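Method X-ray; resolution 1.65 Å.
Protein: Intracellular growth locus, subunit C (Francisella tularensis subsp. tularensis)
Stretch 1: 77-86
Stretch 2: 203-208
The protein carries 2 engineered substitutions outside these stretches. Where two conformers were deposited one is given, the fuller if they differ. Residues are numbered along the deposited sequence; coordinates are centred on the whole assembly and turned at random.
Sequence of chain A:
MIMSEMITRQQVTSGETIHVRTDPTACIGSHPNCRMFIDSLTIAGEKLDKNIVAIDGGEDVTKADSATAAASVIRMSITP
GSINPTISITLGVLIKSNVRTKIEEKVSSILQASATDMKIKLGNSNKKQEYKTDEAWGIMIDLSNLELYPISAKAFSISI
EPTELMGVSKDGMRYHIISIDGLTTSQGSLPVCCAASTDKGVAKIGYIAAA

Stretch 1, residues 77-86: SITPGSINPT
Stretch 2 (203-208) AKIGYI

Stretch 1 enters as the end of a strand, residues 77-79, with phi/psi from -135/126 at Ser-77 to -108/112 at Thr-79, then leaves it in a loop that folds back on itself. Two backbone hydrogen bonds close this loop: Thr-79 N to Thr-86 O (3.0 Å) and Thr-86 N to Thr-79 O (3.1 Å). Between them the chain runs through Pro-80 (-52/147), Gly-81 (-134/158), Ser-82 (-63/-41), Ile-83 (-106/-67), Asn-84 (-127/148) and Pro-85 (-80/170). Stretch 2 leaves its strand after Lys-204 (-79/126), bends at Ile-205 (-119/-13), is nearly fully extended at Gly-206 (-167/-171) and continues through Tyr-207 (-68/134).

The register places the CA of Pro-80 4.1 Å from the CA of Ile-205, with Ile-83 CA to Tyr-207 CA and Asn-84 CA to Gly-206 CA both at 4.7 Å. Two main-chain hydrogen bonds fix it. Gly-81 N donates to Ile-205 O (3.0 Å, 164° at the hydrogen), and Tyr-207 N donates to Ile-83 O (2.7 Å, 172°); both are nearly linear. Ile-205 O also receives a CA-H contact from Pro-80 CA (3.5 Å, 138°), while Gly-206 CA directs one at Gly-81 O (3.5 Å, 172°).

Both glycines suit their crowded positions. An ideal CB on Gly-206 would lie 3.0 Å from Ile-83 O, a clash, and 3.1 Å from Pro-85 CD; one on Gly-81 would fall 2.1 Å from Asn-84 O, within its own loop.

The two stretches bury 343 Å² in total, with Ile-205 contributing the largest share. Its CA-to-CB bond points sideways, with chi1 p (64°) and chi2 t (179°). Its CG2 lies 3.9 Å from Ile-78 CG2, and its CB 4.2 Å from Pro-85 CB. Ile-78 (m, t) and Pro-85 (C-gamma endo) point toward stretch 2, so buried apolar groups meet without needing polar partners. Pro-80, whose ring is C-gamma exo, has its CB 3.7 Å from Lys-204 O.

At the more exposed end, Tyr-207 (chi1 t, 170°; chi2 68°) starts toward stretch 1, but its end leads away. Its CB is 4.3 Å from Ile-83 CG2 and 3.8 Å from Ser-82 O. Ile-83 is m, t and Ser-82 p; both point away. Lys-204 starts sideways, but its long chain (t, p, t, chi4 32°) brings its end nearer. There a water bridges the stretches, donating to Ser-82 O (2.9 Å from the water O) and accepting from Lys-204 NZ (2.7 Å from the water O).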

# COMPACT_ATOMS: atom_id res chain seq x y z
N SER A 77 0.98 8.33 0.59
CA SER A 77 1.11 9.67 1.17
C SER A 77 -0.12 9.92 2.03
O SER A 77 -1.27 9.71 1.62
CB SER A 77 1.27 10.71 0.04
OG SER A 77 1.25 12.04 0.57
N ILE A 78 0.11 10.28 3.27
CA ILE A 78 -0.97 10.57 4.17
C ILE A 78 -0.75 11.93 4.81
O ILE A 78 0.28 12.18 5.48
CB ILE A 78 -1.05 9.54 5.31
CG1 ILE A 78 -1.12 8.13 4.73
CG2 ILE A 78 -2.25 9.90 6.21
CD1 ILE A 78 -0.98 7.07 5.76
N THR A 79 -1.69 12.83 4.58
CA THR A 79 -1.61 14.16 5.21
C THR A 79 -2.69 14.19 6.28
O THR A 79 -3.88 14.16 5.97
CB THR A 79 -1.84 15.22 4.18
OG1 THR A 79 -0.82 15.08 3.19
CG2 THR A 79 -1.75 16.64 4.83
N PRO A 80 -2.25 14.23 7.56
CA PRO A 80 -3.16 14.24 8.70
C PRO A 80 -4.19 15.35 8.56
O PRO A 80 -3.92 16.41 7.98
CB PRO A 80 -2.24 14.45 9.88
CG PRO A 80 -0.99 13.68 9.46
CD PRO A 80 -0.84 14.16 8.02
N GLY A 81 -5.38 15.09 9.08
CA GLY A 81 -6.39 16.12 8.98
C GLY A 81 -7.06 16.28 10.32
O GLY A 81 -7.01 15.34 11.13
N SER A 82 -7.67 17.45 10.55
CA SER A 82 -8.39 17.69 11.82
C SER A 82 -9.56 16.69 11.93
O SER A 82 -9.83 16.13 13.00
CB SER A 82 -8.89 19.15 11.89
OG SER A 82 -9.62 19.50 10.71
N ILE A 83 -10.23 16.47 10.82
CA ILE A 83 -11.28 15.49 10.79
C ILE A 83 -10.84 14.22 10.04
O ILE A 83 -10.74 13.15 10.62
CB ILE A 83 -12.58 16.02 10.16
CG1 ILE A 83 -13.10 17.24 10.93
CG2 ILE A 83 -13.64 14.94 10.31
CD1 ILE A 83 -14.43 17.73 10.41
N ASN A 84 -10.62 14.33 8.73
CA ASN A 84 -10.21 13.15 7.98
C ASN A 84 -8.94 13.49 7.22
O ASN A 84 -8.73 14.64 6.81
CB ASN A 84 -11.30 12.72 6.97
CG ASN A 84 -12.66 12.46 7.63
OD1 ASN A 84 -12.76 11.91 8.73
ND2 ASN A 84 -13.70 12.85 6.94
N PRO A 85 -8.06 12.49 7.03
CA PRO A 85 -6.80 12.72 6.30
C PRO A 85 -7.03 12.71 4.80
O PRO A 85 -8.13 12.40 4.36
CB PRO A 85 -5.96 11.53 6.70
CG PRO A 85 -7.00 10.43 6.84
CD PRO A 85 -8.08 11.15 7.65
N THR A 86 -6.02 13.10 4.03
CA THR A 86 -6.11 13.05 2.56
C THR A 86 -5.02 12.07 2.22
O THR A 86 -3.92 12.19 2.73
CB THR A 86 -5.87 14.41 1.87
OG1 THR A 86 -6.97 15.30 2.17
CG2 THR A 86 -5.81 14.23 0.39
N ALA A 203 1.02 7.39 14.49
CA ALA A 203 0.78 8.61 13.79
C ALA A 203 -0.72 8.89 13.84
O ALA A 203 -1.50 8.10 13.33
CB ALA A 203 1.21 8.47 12.40
N LYS A 204 -1.11 10.01 14.43
CA LYS A 204 -2.52 10.40 14.47
C LYS A 204 -2.81 11.01 13.09
O LYS A 204 -2.09 11.93 12.62
CB LYS A 204 -2.75 11.44 15.60
CG LYS A 204 -4.15 12.03 15.70
CD LYS A 204 -5.29 11.02 15.93
CE LYS A 204 -6.48 11.75 16.60
NZ LYS A 204 -6.56 13.20 16.13
N ILE A 205 -3.82 10.49 12.42
CA ILE A 205 -4.13 10.98 11.07
C ILE A 205 -5.50 11.59 10.94
O ILE A 205 -5.76 12.24 9.95
CB ILE A 205 -3.97 9.88 9.97
CG1 ILE A 205 -4.98 8.73 10.17
CG2 ILE A 205 -2.54 9.32 10.06
CD1 ILE A 205 -4.88 7.64 9.12
N GLY A 206 -6.36 11.39 11.93
CA GLY A 206 -7.68 11.97 11.81
C GLY A 206 -8.44 11.95 13.11
O GLY A 206 -7.91 11.60 14.14
N TYR A 207 -9.72 12.28 13.02
CA TYR A 207 -10.60 12.34 14.15
C TYR A 207 -10.86 10.96 14.73
O TYR A 207 -11.07 10.00 14.00
CB TYR A 207 -11.91 13.01 13.70
CG TYR A 207 -13.03 12.93 14.70
CD1 TYR A 207 -12.95 13.61 15.90
CD2 TYR A 207 -14.16 12.16 14.42
CE1 TYR A 207 -13.99 13.53 16.81
CE2 TYR A 207 -15.20 12.06 15.31
CZ TYR A 207 -15.12 12.75 16.50
OH TYR A 207 -16.18 12.70 17.39
N ILE A 208 -10.76 10.85 16.05
CA ILE A 208 -11.10 9.58 16.74
C ILE A 208 -12.32 9.89 17.64
O ILE A 208 -12.19 10.64 18.61
CB ILE A 208 -9.91 9.06 17.60
CG1 ILE A 208 -8.76 8.67 16.66
CG2 ILE A 208 -10.34 7.83 18.43
CD1 ILE A 208 -7.45 8.50 17.35
O HOH W 1 -8.16 15.17 15.14